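Local atomic coordinates of leucine aminopeptidase (Parabacteroides distasonis, PDB entry 3TC8), a protein that binds zinc and probably acts as an aminopeptidase or a related glutaminyl cyclase. Residues P42-K48 with T78-R83; K95-A101 with A193-L199; R106-H111 with T163-V167; V202-A207 with N289-L295; E224-S228 with Y238-A242. One frame throughout, in Å; residues are numbered along the deposited sequence.

Contact 1. Residues P42-K48 with T78-R83; sequences PNTAAHK and TKLEAR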
# COMPACT_ATOMS: atom_id res chain seq x y z
N PRO A 42 -14.49 6.02 -0.52
CA PRO A 42 -15.29 5.54 -1.62
C PRO A 42 -16.67 6.21 -1.65
O PRO A 42 -17.29 6.39 -0.61
CB PRO A 42 -15.35 4.03 -1.40
CG PRO A 42 -14.09 3.73 -0.66
CD PRO A 42 -13.83 4.93 0.23
N ASN A 43 -17.09 6.55 -2.86
CA ASN A 43 -18.35 7.23 -3.20
C ASN A 43 -18.26 8.73 -3.14
O ASN A 43 -19.17 9.40 -3.56
CB ASN A 43 -19.56 6.73 -2.40
CG ASN A 43 -19.85 5.27 -2.63
OD1 ASN A 43 -19.35 4.68 -3.55
ND2 ASN A 43 -20.68 4.70 -1.78
N THR A 44 -17.18 9.32 -2.69
CA THR A 44 -17.03 10.77 -2.62
C THR A 44 -16.37 11.35 -3.86
O THR A 44 -15.65 10.68 -4.61
CB THR A 44 -16.22 11.22 -1.39
OG1 THR A 44 -14.84 10.80 -1.52
CG2 THR A 44 -16.83 10.73 -0.09
N ALA A 45 -16.58 12.65 -4.03
CA ALA A 45 -15.90 13.38 -5.09
C ALA A 45 -14.39 13.31 -4.99
O ALA A 45 -13.71 13.22 -6.02
CB ALA A 45 -16.38 14.86 -5.12
N ALA A 46 -13.85 13.39 -3.79
CA ALA A 46 -12.38 13.33 -3.59
C ALA A 46 -11.83 12.00 -4.07
O ALA A 46 -10.77 11.96 -4.71
CB ALA A 46 -12.03 13.54 -2.16
N HIS A 47 -12.54 10.92 -3.80
CA HIS A 47 -12.14 9.59 -4.26
C HIS A 47 -12.12 9.50 -5.78
O HIS A 47 -11.15 9.05 -6.38
CB HIS A 47 -13.08 8.58 -3.62
CG HIS A 47 -12.77 7.14 -3.85
ND1 HIS A 47 -13.27 6.44 -4.92
CD2 HIS A 47 -12.06 6.27 -3.09
CE1 HIS A 47 -12.88 5.18 -4.78
NE2 HIS A 47 -12.14 5.05 -3.69
N LYS A 48 -13.17 10.00 -6.42
CA LYS A 48 -13.21 9.93 -7.85
C LYS A 48 -12.10 10.78 -8.49
O LYS A 48 -11.44 10.36 -9.45
CB LYS A 48 -14.62 10.24 -8.32
CG LYS A 48 -15.58 9.14 -7.85
CD LYS A 48 -17.04 9.42 -8.16
CE LYS A 48 -17.97 8.49 -7.37
NZ LYS A 48 -17.71 7.05 -7.63
N THR A 78 -23.36 -0.63 2.89
CA THR A 78 -23.13 0.45 1.91
C THR A 78 -22.52 -0.18 0.64
O THR A 78 -21.56 -0.95 0.72
CB THR A 78 -22.16 1.53 2.46
OG1 THR A 78 -22.66 2.00 3.70
CG2 THR A 78 -22.02 2.74 1.50
N LYS A 79 -23.06 0.19 -0.50
CA LYS A 79 -22.52 -0.20 -1.77
C LYS A 79 -21.43 0.82 -2.11
O LYS A 79 -21.69 2.03 -2.26
CB LYS A 79 -23.64 -0.22 -2.79
CG LYS A 79 -24.73 -1.28 -2.48
CD LYS A 79 -24.20 -2.68 -2.52
CE LYS A 79 -25.26 -3.68 -2.07
NZ LYS A 79 -24.74 -5.07 -2.14
N LEU A 80 -20.22 0.34 -2.27
CA LEU A 80 -19.04 1.16 -2.57
C LEU A 80 -18.71 1.07 -4.03
O LEU A 80 -18.53 -0.03 -4.58
CB LEU A 80 -17.85 0.67 -1.75
CG LEU A 80 -18.03 0.60 -0.25
CD1 LEU A 80 -16.74 0.10 0.43
CD2 LEU A 80 -18.52 1.94 0.34
N GLU A 81 -18.60 2.24 -4.67
CA GLU A 81 -18.18 2.36 -6.06
C GLU A 81 -16.66 2.29 -6.10
O GLU A 81 -15.97 3.32 -6.05
CB GLU A 81 -18.69 3.71 -6.59
CG GLU A 81 -20.20 3.79 -6.48
CD GLU A 81 -20.81 5.10 -6.95
OE1 GLU A 81 -20.20 6.18 -6.64
OE2 GLU A 81 -21.94 5.01 -7.57
N ALA A 82 -16.14 1.08 -6.07
CA ALA A 82 -14.70 0.83 -5.91
C ALA A 82 -14.00 0.81 -7.26
O ALA A 82 -14.58 0.48 -8.31
CB ALA A 82 -14.50 -0.48 -5.18
N ARG A 83 -12.71 1.14 -7.21
CA ARG A 83 -11.88 1.19 -8.40
C ARG A 83 -10.46 0.79 -8.01
O ARG A 83 -9.75 1.54 -7.34
CB ARG A 83 -11.91 2.59 -9.00
CG ARG A 83 -10.98 2.75 -10.16
CD ARG A 83 -11.17 3.94 -11.03
NE ARG A 83 -11.30 5.19 -10.25
CZ ARG A 83 -11.19 6.41 -10.76
NH1 ARG A 83 -10.62 6.60 -11.92
NH2 ARG A 83 -11.57 7.43 -10.04
O HOH W 1 -16.04 6.03 -5.50
O HOH W 2 -21.06 8.49 -5.56
O HOH W 3 -15.32 4.80 -8.50

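Contact 2. Residues K95-A101 with A193-L199; sequences KRVLLFA and AEYGILL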
# COMPACT_ATOMS: atom_id res chain seq x y z
N LYS A 95 7.54 -13.19 -16.56
CA LYS A 95 8.17 -13.04 -15.25
C LYS A 95 7.86 -11.65 -14.73
O LYS A 95 8.18 -10.63 -15.36
CB LYS A 95 9.67 -13.28 -15.32
CG LYS A 95 10.03 -14.61 -15.98
CD LYS A 95 11.45 -15.03 -15.64
CE LYS A 95 12.04 -15.96 -16.70
NZ LYS A 95 12.52 -15.15 -17.89
N ARG A 96 7.15 -11.63 -13.60
CA ARG A 96 6.57 -10.39 -13.07
C ARG A 96 6.73 -10.29 -11.57
O ARG A 96 6.86 -11.30 -10.88
CB ARG A 96 5.10 -10.32 -13.41
CG ARG A 96 4.83 -10.66 -14.85
CD ARG A 96 3.47 -10.21 -15.34
NE ARG A 96 3.30 -8.75 -15.34
CZ ARG A 96 3.88 -7.94 -16.21
NH1 ARG A 96 4.59 -8.41 -17.25
NH2 ARG A 96 3.69 -6.63 -16.11
N VAL A 97 6.76 -9.04 -11.09
CA VAL A 97 6.68 -8.73 -9.69
C VAL A 97 5.51 -7.78 -9.48
O VAL A 97 5.31 -6.86 -10.25
CB VAL A 97 7.98 -8.10 -9.18
CG1 VAL A 97 7.83 -7.54 -7.78
CG2 VAL A 97 9.10 -9.15 -9.24
N LEU A 98 4.72 -8.05 -8.45
CA LEU A 98 3.59 -7.25 -8.03
C LEU A 98 3.97 -6.32 -6.88
O LEU A 98 4.41 -6.80 -5.85
CB LEU A 98 2.47 -8.20 -7.61
CG LEU A 98 1.22 -7.54 -7.01
CD1 LEU A 98 0.54 -6.64 -7.96
CD2 LEU A 98 0.28 -8.62 -6.44
N LEU A 99 3.73 -5.03 -7.08
CA LEU A 99 3.96 -4.02 -6.02
C LEU A 99 2.62 -3.34 -5.80
O LEU A 99 1.97 -2.90 -6.74
CB LEU A 99 5.00 -2.98 -6.49
CG LEU A 99 6.35 -3.53 -6.91
CD1 LEU A 99 7.25 -2.36 -7.39
CD2 LEU A 99 7.04 -4.30 -5.81
N PHE A 100 2.22 -3.22 -4.52
CA PHE A 100 0.83 -2.80 -4.25
C PHE A 100 0.70 -2.03 -2.99
O PHE A 100 1.57 -2.02 -2.13
CB PHE A 100 -0.15 -3.99 -4.36
CG PHE A 100 0.09 -5.17 -3.44
CD1 PHE A 100 1.15 -6.04 -3.61
CD2 PHE A 100 -0.83 -5.47 -2.45
CE1 PHE A 100 1.30 -7.17 -2.86
CE2 PHE A 100 -0.66 -6.62 -1.68
CZ PHE A 100 0.36 -7.47 -1.88
N ALA A 101 -0.41 -1.31 -2.90
CA ALA A 101 -0.75 -0.44 -1.76
C ALA A 101 -2.26 -0.13 -1.87
O ALA A 101 -2.82 -0.26 -2.93
CB ALA A 101 0.05 0.88 -1.86
N ALA A 193 2.48 -13.68 -10.42
CA ALA A 193 3.76 -12.99 -10.32
C ALA A 193 4.67 -13.86 -9.47
O ALA A 193 4.21 -14.70 -8.71
CB ALA A 193 3.58 -11.59 -9.69
N GLU A 194 5.97 -13.61 -9.53
CA GLU A 194 6.93 -14.36 -8.77
C GLU A 194 6.75 -14.10 -7.28
O GLU A 194 6.85 -15.01 -6.47
CB GLU A 194 8.35 -14.00 -9.19
CG GLU A 194 8.67 -14.26 -10.68
CD GLU A 194 8.52 -15.70 -11.08
OE1 GLU A 194 9.27 -16.50 -10.49
OE2 GLU A 194 7.67 -16.04 -11.97
N TYR A 195 6.52 -12.84 -6.94
CA TYR A 195 6.27 -12.42 -5.55
C TYR A 195 5.60 -11.07 -5.60
O TYR A 195 5.55 -10.41 -6.62
CB TYR A 195 7.57 -12.39 -4.70
CG TYR A 195 8.62 -11.40 -5.16
CD1 TYR A 195 8.59 -10.08 -4.71
CD2 TYR A 195 9.65 -11.76 -6.00
CE1 TYR A 195 9.52 -9.16 -5.11
CE2 TYR A 195 10.59 -10.83 -6.42
CZ TYR A 195 10.52 -9.51 -5.98
OH TYR A 195 11.42 -8.56 -6.34
N GLY A 196 5.07 -10.70 -4.44
CA GLY A 196 4.45 -9.41 -4.23
C GLY A 196 5.04 -8.67 -3.02
O GLY A 196 5.44 -9.28 -2.04
N ILE A 197 5.07 -7.34 -3.13
CA ILE A 197 5.46 -6.47 -2.02
C ILE A 197 4.36 -5.43 -1.83
O ILE A 197 4.07 -4.65 -2.76
CB ILE A 197 6.79 -5.75 -2.22
CG1 ILE A 197 7.94 -6.78 -2.43
CG2 ILE A 197 7.08 -4.84 -1.05
CD1 ILE A 197 9.25 -6.08 -2.83
N LEU A 198 3.74 -5.42 -0.66
CA LEU A 198 2.79 -4.42 -0.21
C LEU A 198 3.53 -3.37 0.61
O LEU A 198 4.28 -3.70 1.50
CB LEU A 198 1.73 -5.10 0.65
CG LEU A 198 0.76 -4.20 1.43
CD1 LEU A 198 -0.05 -3.30 0.51
CD2 LEU A 198 -0.17 -5.05 2.26
N LEU A 199 3.25 -2.10 0.33
CA LEU A 199 3.70 -0.99 1.14
C LEU A 199 2.47 -0.43 1.84
O LEU A 199 1.51 -0.02 1.17
CB LEU A 199 4.33 0.11 0.29
CG LEU A 199 5.50 -0.31 -0.63
CD1 LEU A 199 6.06 0.91 -1.34
CD2 LEU A 199 6.53 -1.06 0.17
O HOH W 4 5.77 -14.14 -12.91

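Contact 3. Residues R106-H111 with T163-V167; sequences RPYSDH and TPEFV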
# COMPACT_ATOMS: atom_id res chain seq x y z
N ARG A 106 -9.88 5.85 5.23
CA ARG A 106 -10.92 5.39 6.13
C ARG A 106 -11.95 6.50 6.37
O ARG A 106 -11.58 7.63 6.67
CB ARG A 106 -10.28 4.94 7.44
CG ARG A 106 -11.25 4.35 8.47
CD ARG A 106 -10.57 3.29 9.29
NE ARG A 106 -11.41 2.71 10.35
CZ ARG A 106 -12.29 1.76 10.12
NH1 ARG A 106 -12.60 1.38 8.91
NH2 ARG A 106 -13.00 1.24 11.12
N PRO A 107 -13.23 6.14 6.42
CA PRO A 107 -14.29 7.14 6.67
C PRO A 107 -14.50 7.51 8.13
O PRO A 107 -15.36 8.32 8.43
CB PRO A 107 -15.52 6.48 6.08
CG PRO A 107 -15.27 5.02 6.24
CD PRO A 107 -13.82 4.88 5.89
N TYR A 108 -13.74 6.87 8.99
CA TYR A 108 -13.84 6.99 10.43
C TYR A 108 -12.47 7.28 11.02
O TYR A 108 -11.45 6.99 10.42
CB TYR A 108 -14.37 5.69 11.07
CG TYR A 108 -15.54 5.06 10.39
CD1 TYR A 108 -16.72 5.75 10.18
CD2 TYR A 108 -15.46 3.77 9.90
CE1 TYR A 108 -17.79 5.15 9.55
CE2 TYR A 108 -16.52 3.15 9.23
CZ TYR A 108 -17.67 3.87 9.05
OH TYR A 108 -18.73 3.25 8.43
N SER A 109 -12.47 7.87 12.20
CA SER A 109 -11.28 8.03 13.03
C SER A 109 -11.54 7.33 14.36
O SER A 109 -11.59 7.95 15.41
CB SER A 109 -10.93 9.50 13.20
OG SER A 109 -10.77 10.12 11.95
N ASP A 110 -11.74 6.01 14.27
CA ASP A 110 -12.35 5.26 15.37
C ASP A 110 -11.43 4.94 16.52
O ASP A 110 -11.92 4.46 17.52
CB ASP A 110 -13.09 4.02 14.85
CG ASP A 110 -12.28 3.11 13.91
OD1 ASP A 110 -11.51 3.61 13.06
OD2 ASP A 110 -12.49 1.86 14.01
N HIS A 111 -10.16 5.30 16.39
CA HIS A 111 -9.22 5.26 17.49
C HIS A 111 -8.86 6.64 18.02
O HIS A 111 -8.01 6.80 18.90
CB HIS A 111 -7.98 4.48 17.13
CG HIS A 111 -8.23 3.02 17.04
ND1 HIS A 111 -7.97 2.17 18.09
CD2 HIS A 111 -8.77 2.25 16.07
CE1 HIS A 111 -8.36 0.95 17.77
NE2 HIS A 111 -8.81 0.95 16.53
N THR A 163 -15.22 -2.80 9.78
CA THR A 163 -16.04 -2.51 10.95
C THR A 163 -15.30 -1.60 11.92
O THR A 163 -14.19 -1.95 12.36
CB THR A 163 -16.40 -3.82 11.68
OG1 THR A 163 -17.01 -4.71 10.74
CG2 THR A 163 -17.33 -3.54 12.86
N PRO A 164 -15.91 -0.48 12.34
CA PRO A 164 -15.23 0.39 13.29
C PRO A 164 -15.43 -0.04 14.74
O PRO A 164 -16.34 -0.81 15.08
CB PRO A 164 -15.87 1.75 13.02
CG PRO A 164 -17.22 1.42 12.56
CD PRO A 164 -17.11 0.15 11.77
N GLU A 165 -14.62 0.53 15.60
CA GLU A 165 -14.63 0.18 17.01
C GLU A 165 -15.97 0.39 17.67
O GLU A 165 -16.30 -0.32 18.60
CB GLU A 165 -13.58 0.99 17.76
CG GLU A 165 -12.15 0.68 17.35
CD GLU A 165 -11.74 -0.75 17.68
OE1 GLU A 165 -11.53 -1.00 18.85
OE2 GLU A 165 -11.65 -1.59 16.76
N PHE A 166 -16.76 1.35 17.17
CA PHE A 166 -18.04 1.69 17.79
C PHE A 166 -19.19 0.85 17.28
O PHE A 166 -20.33 1.06 17.73
CB PHE A 166 -18.31 3.21 17.63
CG PHE A 166 -18.27 3.70 16.20
CD1 PHE A 166 -19.33 3.54 15.35
CD2 PHE A 166 -17.17 4.38 15.72
CE1 PHE A 166 -19.30 4.01 14.06
CE2 PHE A 166 -17.12 4.86 14.42
CZ PHE A 166 -18.18 4.68 13.57
N VAL A 167 -18.95 -0.09 16.38
CA VAL A 167 -19.97 -1.02 15.92
C VAL A 167 -19.74 -2.38 16.55
O VAL A 167 -18.66 -2.94 16.46
CB VAL A 167 -19.94 -1.13 14.36
CG1 VAL A 167 -20.73 -2.32 13.82
CG2 VAL A 167 -20.46 0.18 13.73
O HOH W 5 -9.68 -1.35 14.93

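Contact 4. Residues V202-A207 with N289-L295; sequences VGGKNA and NIDRETL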
# COMPACT_ATOMS: atom_id res chain seq x y z
N VAL A 202 4.33 3.53 5.21
CA VAL A 202 5.75 3.60 4.95
C VAL A 202 6.29 5.03 4.91
O VAL A 202 7.37 5.26 4.39
CB VAL A 202 6.14 2.83 3.68
CG1 VAL A 202 5.88 1.34 3.86
CG2 VAL A 202 5.49 3.41 2.47
N GLY A 203 5.54 5.98 5.48
CA GLY A 203 5.96 7.35 5.47
C GLY A 203 6.25 8.01 6.78
O GLY A 203 6.73 9.15 6.80
N GLY A 204 5.93 7.38 7.90
CA GLY A 204 6.02 8.03 9.19
C GLY A 204 7.45 8.25 9.63
O GLY A 204 8.31 7.38 9.48
N LYS A 205 7.71 9.40 10.26
CA LYS A 205 9.01 9.68 10.83
C LYS A 205 9.42 8.54 11.75
O LYS A 205 8.62 8.11 12.60
CB LYS A 205 9.00 10.99 11.59
CG LYS A 205 10.38 11.47 11.99
CD LYS A 205 10.32 12.76 12.80
CE LYS A 205 11.64 13.10 13.40
NZ LYS A 205 12.60 13.38 12.31
N ASN A 206 10.64 8.01 11.59
CA ASN A 206 11.16 6.94 12.47
C ASN A 206 10.31 5.65 12.48
O ASN A 206 10.32 4.89 13.44
CB ASN A 206 11.42 7.46 13.85
CG ASN A 206 12.47 8.55 13.87
OD1 ASN A 206 13.51 8.47 13.18
ND2 ASN A 206 12.24 9.57 14.68
N ALA A 207 9.67 5.36 11.36
CA ALA A 207 8.92 4.12 11.19
C ALA A 207 9.87 2.93 11.43
O ALA A 207 11.07 2.99 11.12
CB ALA A 207 8.32 4.01 9.80
N ASN A 289 3.17 13.83 9.88
CA ASN A 289 4.04 12.71 10.22
C ASN A 289 4.91 12.24 9.07
O ASN A 289 5.77 11.40 9.28
CB ASN A 289 3.21 11.53 10.68
CG ASN A 289 2.28 11.87 11.80
OD1 ASN A 289 1.02 11.72 11.64
ND2 ASN A 289 2.81 12.31 12.89
N ILE A 290 4.62 12.67 7.84
CA ILE A 290 5.27 12.11 6.68
C ILE A 290 6.69 12.63 6.59
O ILE A 290 6.94 13.81 6.79
CB ILE A 290 4.44 12.41 5.42
CG1 ILE A 290 2.99 11.88 5.60
CG2 ILE A 290 5.09 11.81 4.16
CD1 ILE A 290 2.85 10.38 5.82
N ASP A 291 7.60 11.72 6.29
CA ASP A 291 9.03 11.98 6.40
C ASP A 291 9.76 11.45 5.18
O ASP A 291 9.63 10.27 4.82
CB ASP A 291 9.54 11.33 7.67
CG ASP A 291 10.92 11.63 7.95
OD1 ASP A 291 11.80 10.90 7.44
OD2 ASP A 291 11.17 12.58 8.72
N ARG A 292 10.54 12.31 4.52
CA ARG A 292 11.27 11.95 3.34
C ARG A 292 12.28 10.83 3.60
O ARG A 292 12.53 10.02 2.72
CB ARG A 292 11.95 13.17 2.76
CG ARG A 292 11.01 14.13 2.13
CD ARG A 292 11.65 15.49 1.91
NE ARG A 292 10.76 16.45 1.24
CZ ARG A 292 9.85 17.18 1.84
NH1 ARG A 292 9.66 17.06 3.15
NH2 ARG A 292 9.15 18.06 1.15
N GLU A 293 12.92 10.84 4.76
CA GLU A 293 13.92 9.82 5.03
C GLU A 293 13.27 8.43 5.12
O GLU A 293 13.84 7.44 4.66
CB GLU A 293 14.75 10.17 6.27
CG GLU A 293 15.84 11.24 6.05
CD GLU A 293 15.34 12.56 5.47
OE1 GLU A 293 15.64 12.87 4.28
OE2 GLU A 293 14.67 13.32 6.21
N THR A 294 12.07 8.34 5.73
CA THR A 294 11.39 7.06 5.77
C THR A 294 11.00 6.61 4.37
O THR A 294 11.21 5.46 3.99
CB THR A 294 10.12 7.14 6.64
OG1 THR A 294 10.52 7.68 7.91
CG2 THR A 294 9.47 5.81 6.80
N LEU A 295 10.39 7.51 3.59
CA LEU A 295 10.01 7.16 2.23
C LEU A 295 11.22 6.69 1.42
O LEU A 295 11.11 5.75 0.66
CB LEU A 295 9.36 8.36 1.57
CG LEU A 295 7.98 8.78 2.06
CD1 LEU A 295 7.58 10.13 1.52
CD2 LEU A 295 6.90 7.73 1.72
O HOH W 6 12.55 9.06 9.59

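Contact 5. Residues E224-S228 with Y238-A242; sequences EMVWS and YFINA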
# COMPACT_ATOMS: atom_id res chain seq x y z
N GLU A 224 13.53 -12.02 3.61
CA GLU A 224 14.96 -12.01 3.79
C GLU A 224 15.68 -11.20 2.71
O GLU A 224 16.61 -10.45 3.01
CB GLU A 224 15.51 -13.42 3.90
CG GLU A 224 15.04 -14.08 5.22
CD GLU A 224 15.49 -13.34 6.45
OE1 GLU A 224 16.72 -12.99 6.51
OE2 GLU A 224 14.64 -13.11 7.34
N MSE A 225 15.27 -11.36 1.47
CA MSE A 225 15.88 -10.61 0.38
C MSE A 225 15.71 -9.11 0.57
O MSE A 225 16.67 -8.35 0.41
CB MSE A 225 15.22 -11.02 -0.92
CG MSE A 225 15.57 -10.19 -2.17
SE MSE A 225 14.79 -10.76 -3.79
CE MSE A 225 12.93 -10.50 -3.33
N VAL A 226 14.51 -8.68 0.93
CA VAL A 226 14.24 -7.27 1.13
C VAL A 226 14.98 -6.70 2.34
O VAL A 226 15.61 -5.65 2.26
CB VAL A 226 12.69 -7.01 1.21
CG1 VAL A 226 12.38 -5.57 1.63
CG2 VAL A 226 12.06 -7.35 -0.12
N TRP A 227 14.94 -7.41 3.49
CA TRP A 227 15.57 -6.91 4.67
C TRP A 227 17.10 -6.89 4.50
O TRP A 227 17.76 -5.99 5.02
CB TRP A 227 15.15 -7.73 5.93
CG TRP A 227 13.98 -7.11 6.69
CD1 TRP A 227 14.06 -6.64 7.95
CD2 TRP A 227 12.64 -6.79 6.22
NE1 TRP A 227 12.86 -6.07 8.32
CE2 TRP A 227 11.98 -6.18 7.28
CE3 TRP A 227 11.96 -7.03 5.06
CZ2 TRP A 227 10.66 -5.71 7.18
CZ3 TRP A 227 10.66 -6.56 4.93
CH2 TRP A 227 10.02 -5.93 5.99
N SER A 228 17.66 -7.87 3.80
CA SER A 228 19.09 -7.87 3.54
C SER A 228 19.50 -6.74 2.62
O SER A 228 20.52 -6.10 2.84
CB SER A 228 19.49 -9.21 2.93
OG SER A 228 19.46 -10.24 3.92
N TYR A 238 15.40 1.35 9.79
CA TYR A 238 14.02 1.22 9.37
C TYR A 238 13.59 -0.23 9.22
O TYR A 238 12.52 -0.59 9.68
CB TYR A 238 13.76 1.97 8.05
CG TYR A 238 13.95 3.45 8.17
CD1 TYR A 238 12.95 4.26 8.70
CD2 TYR A 238 15.15 4.05 7.84
CE1 TYR A 238 13.15 5.63 8.84
CE2 TYR A 238 15.34 5.42 7.99
CZ TYR A 238 14.36 6.19 8.52
OH TYR A 238 14.58 7.54 8.67
N PHE A 239 14.39 -1.04 8.53
CA PHE A 239 14.09 -2.45 8.35
C PHE A 239 14.71 -3.24 9.46
O PHE A 239 15.85 -3.70 9.37
CB PHE A 239 14.57 -2.92 6.97
CG PHE A 239 13.75 -2.38 5.83
CD1 PHE A 239 13.98 -1.11 5.31
CD2 PHE A 239 12.77 -3.15 5.23
CE1 PHE A 239 13.23 -0.61 4.26
CE2 PHE A 239 12.03 -2.67 4.20
CZ PHE A 239 12.27 -1.42 3.72
N ILE A 240 13.94 -3.43 10.52
CA ILE A 240 14.44 -4.02 11.78
C ILE A 240 14.58 -5.52 11.57
O ILE A 240 13.64 -6.17 11.08
CB ILE A 240 13.47 -3.76 12.94
CG1 ILE A 240 13.11 -2.27 13.04
CG2 ILE A 240 14.09 -4.26 14.24
CD1 ILE A 240 14.27 -1.31 13.18
N ASN A 241 15.74 -6.08 11.93
CA ASN A 241 16.02 -7.48 11.72
C ASN A 241 15.43 -8.31 12.85
O ASN A 241 16.17 -8.90 13.67
CB ASN A 241 17.52 -7.70 11.63
CG ASN A 241 17.88 -9.02 10.94
OD1 ASN A 241 17.06 -9.61 10.20
ND2 ASN A 241 19.11 -9.49 11.18
N ALA A 242 14.12 -8.33 12.92
CA ALA A 242 13.40 -9.00 13.96
C ALA A 242 12.00 -9.32 13.48
O ALA A 242 11.42 -8.58 12.70
CB ALA A 242 13.36 -8.19 15.26
O HOH W 7 17.58 -5.03 7.69

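Contact 1. Residues P42-K48 with T78-R83
Glu81 and Asn43 bury the most surface here, with Arg83 next. Asn43 uses its side-chain amide much as a neighbouring strand would use its backbone. Its OD1 accepts from Glu81 N at 2.8 Å, and its ND2 donates to Lys79 O at 2.9 Å. Both bonds are nearly straight. The amide therefore reads two backbone groups on one edge of strand 79-83. Glu81 is also the centre of an inverse gamma turn. Its carboxylate OE1 forms a salt bridge with Lys48 NZ at 2.8 Å. Water 1 joins Asn43 N, Lys48 NZ and Glu81 O, while water 2 links Asn43 O to Glu81 OE1. Arg83 reaches the first turn of the helix, where its NH2 donates to Lys48 O at 3.0 Å. The same guanidinium also pairs with Asp52 and Gln67. Beside these polar bonds, Pro42 CB packs against Leu80 CD2 at 4.2 Å. Thr44 is the N-cap: its OG1 accepts from His47 N at 3.2 Å. The contact thus pins the start of helix 45-60 to strand 79-89 of the central sheet. The other edge of this part of the strand pairs with strand 64-73. Next to the contact, Asp157 accepts from His47 NE2 and Arg83 N, and Trp103 stacks on the His47 ring.

Contact 2. Residues K95-A101 with A193-L199
Backbone hydrogen bonds come first. Strands 96-101 and 195-199 run parallel, their axes 4.7 Å apart at closest approach and 18° from aligned. Leu98 N donates to Tyr195 O (3.1 Å) and Leu98 O accepts from Ile197 N (2.9 Å). Phe100, two residues on, repeats this, with N to Ile197 O (2.9 Å) and O from Leu199 N (3.0 Å). At the start, Glu194 N donates to Arg96 O at 2.8 Å, and water 4 links Arg96 N to Glu194 OE2. CA-H...O contacts add to the pairing, as from Gly196 CA to Leu98 O at 3.1 Å.

Apolar contacts fill both faces. On the face of Val97 and Leu99, Val97 CG2 lies over the Tyr195 ring, 3.9 Å from its centroid, and Leu99 CD2 meets Ile197 CB at 3.9 Å. On the other face, Leu198 CB sits 3.8 Å from the Phe100 ring centroid. The Phe100 ring edge lies beside Gly196, where a CB would be tight.

Helices 125-144 and 292-308 cover the face of Leu99 and Tyr195. The Arg96 side chain forms a salt bridge with Asp152 of strand 150-156. The chemistry is that of a sheet interior: amides satisfied between strands, with hydrocarbon on both faces.

Contact 3. Residues R106-H111 with T163-V167
This is a loop-to-loop contact beside the zinc site, at the C-terminal ends of the sheet strands. Residues 106-111 follow strand 96-102, and residues 163-167 lie in the loop after strand 150-156. Asp110 is at its centre. Its OD1 takes Arg106 NE at 2.9 Å and its OD2 takes Arg106 NH2 at 3.0 Å, a two-pronged salt bridge. OD2 also accepts from Glu165 N at 3.0 Å, within the type I turn from Pro164 to Val167. Tyr108 supplies the apolar part. Pro164 CG lies over its ring, and the edge of Phe166 points at its face in a T-shaped pair, centroids 5.4 Å apart. Water 5 bridges His111 NE2 and Glu165 OE2. Arg106 NH1 donates to Asp160 O and Gly162 O, and the side chain touches His281. Asp160 and His281 are zinc ligands. One buried carboxylate thus serves both loops, and its paired arginine carries the network to the metal site.

Contact 4. Residues V202-A207 with N289-L295
Asn289 begins the second segment, and its backbone O accepts from Lys205 N at 3.0 Å. Ile290 bridges Gly204 backbone to backbone, with CA atoms 4.8 Å apart. Its CA-to-CB bond points away, but CD1 folds back beside Gly203, where a CB would have little room; the side chain also touches Tyr28 and helix 125-144. Asp291 N donates to Gly203 O at 2.8 Å. Asp291 is the N-cap of helix 292-308: its OD1 accepts from Thr294 N at 3.1 Å. OD2 makes a long salt bridge with Lys205 NZ, 3.9 Å. Thr294 buries the most surface. Its OG1 donates to Gly204 O at 2.7 Å and accepts from water 6, which also takes Asn206 N. Its CG2 packs on Ala207 CB at 3.7 Å. Leu295 closes the segment, with CD2 3.9 Å from Gly203 CA. Gly204 O accepts from Ala207 N in a type II turn. Paired backbone groups and the Thr294 hydroxyl tie the loop to the capped helix start, while buried Val202 O has no partner.

Contact 5. Residues E224-S228 with Y238-A242
Trp227 and Phe239 carry this contact through the poses of their side chains. Trp227 has chi1 of -95°, between the usual wells, with chi2 of -115°. This swings the indole toward residues 239-241. Phe239 CB lies over the indole, 3.9 Å from the centroid of the five-membered ring. The m rotamer with chi2 of 83° then sets the ring edge on the face of the six-membered ring in a T-shaped pair, centroids 5.0 Å apart and planes at 84°. Val226, in the t rotamer, adds CG1 at 3.9 Å from Phe239 CE2. Trp227 NE1 gives a weak hydrogen bond to Ile240 O at 2.9 Å and another weak one to Phe209 O. Water 7 joins Trp227 O to Phe239 O. Phe209 meets the Phe239 ring edge-to-face, and Ile263 and Ile265 of strand 262-266 lie against the cluster. This joins helix 213-233 to short strand 239-240, far from the zinc. The packing is mainly aromatic and apolar, with weak NE1 bonding and one bridging water as its polar part.

Overall arrangement
Contacts 1 and 2 both reach the mixed central sheet, through strand 79-89 and through the parallel pair 96-102 and 195-200. Their centres are 25 Å apart. Contact 3 joins loops formed between the two halves of contact 2, on the opposite side of the chain's centre. Contact 4 starts just after contact 2 in the sequence, and contact 5 falls between its two segments. Contacts 2, 4 and 5 connect: Tyr195 and Ile197 pack on Met225 and Val226, and Tyr238 packs on Ala207 and Thr294. Contact 3 lies nearest the zinc. The sheet and its helices form a framework, with zinc bound at the strand ends by Asp127 of helix 125-144 and loop residues Asp160 and His281.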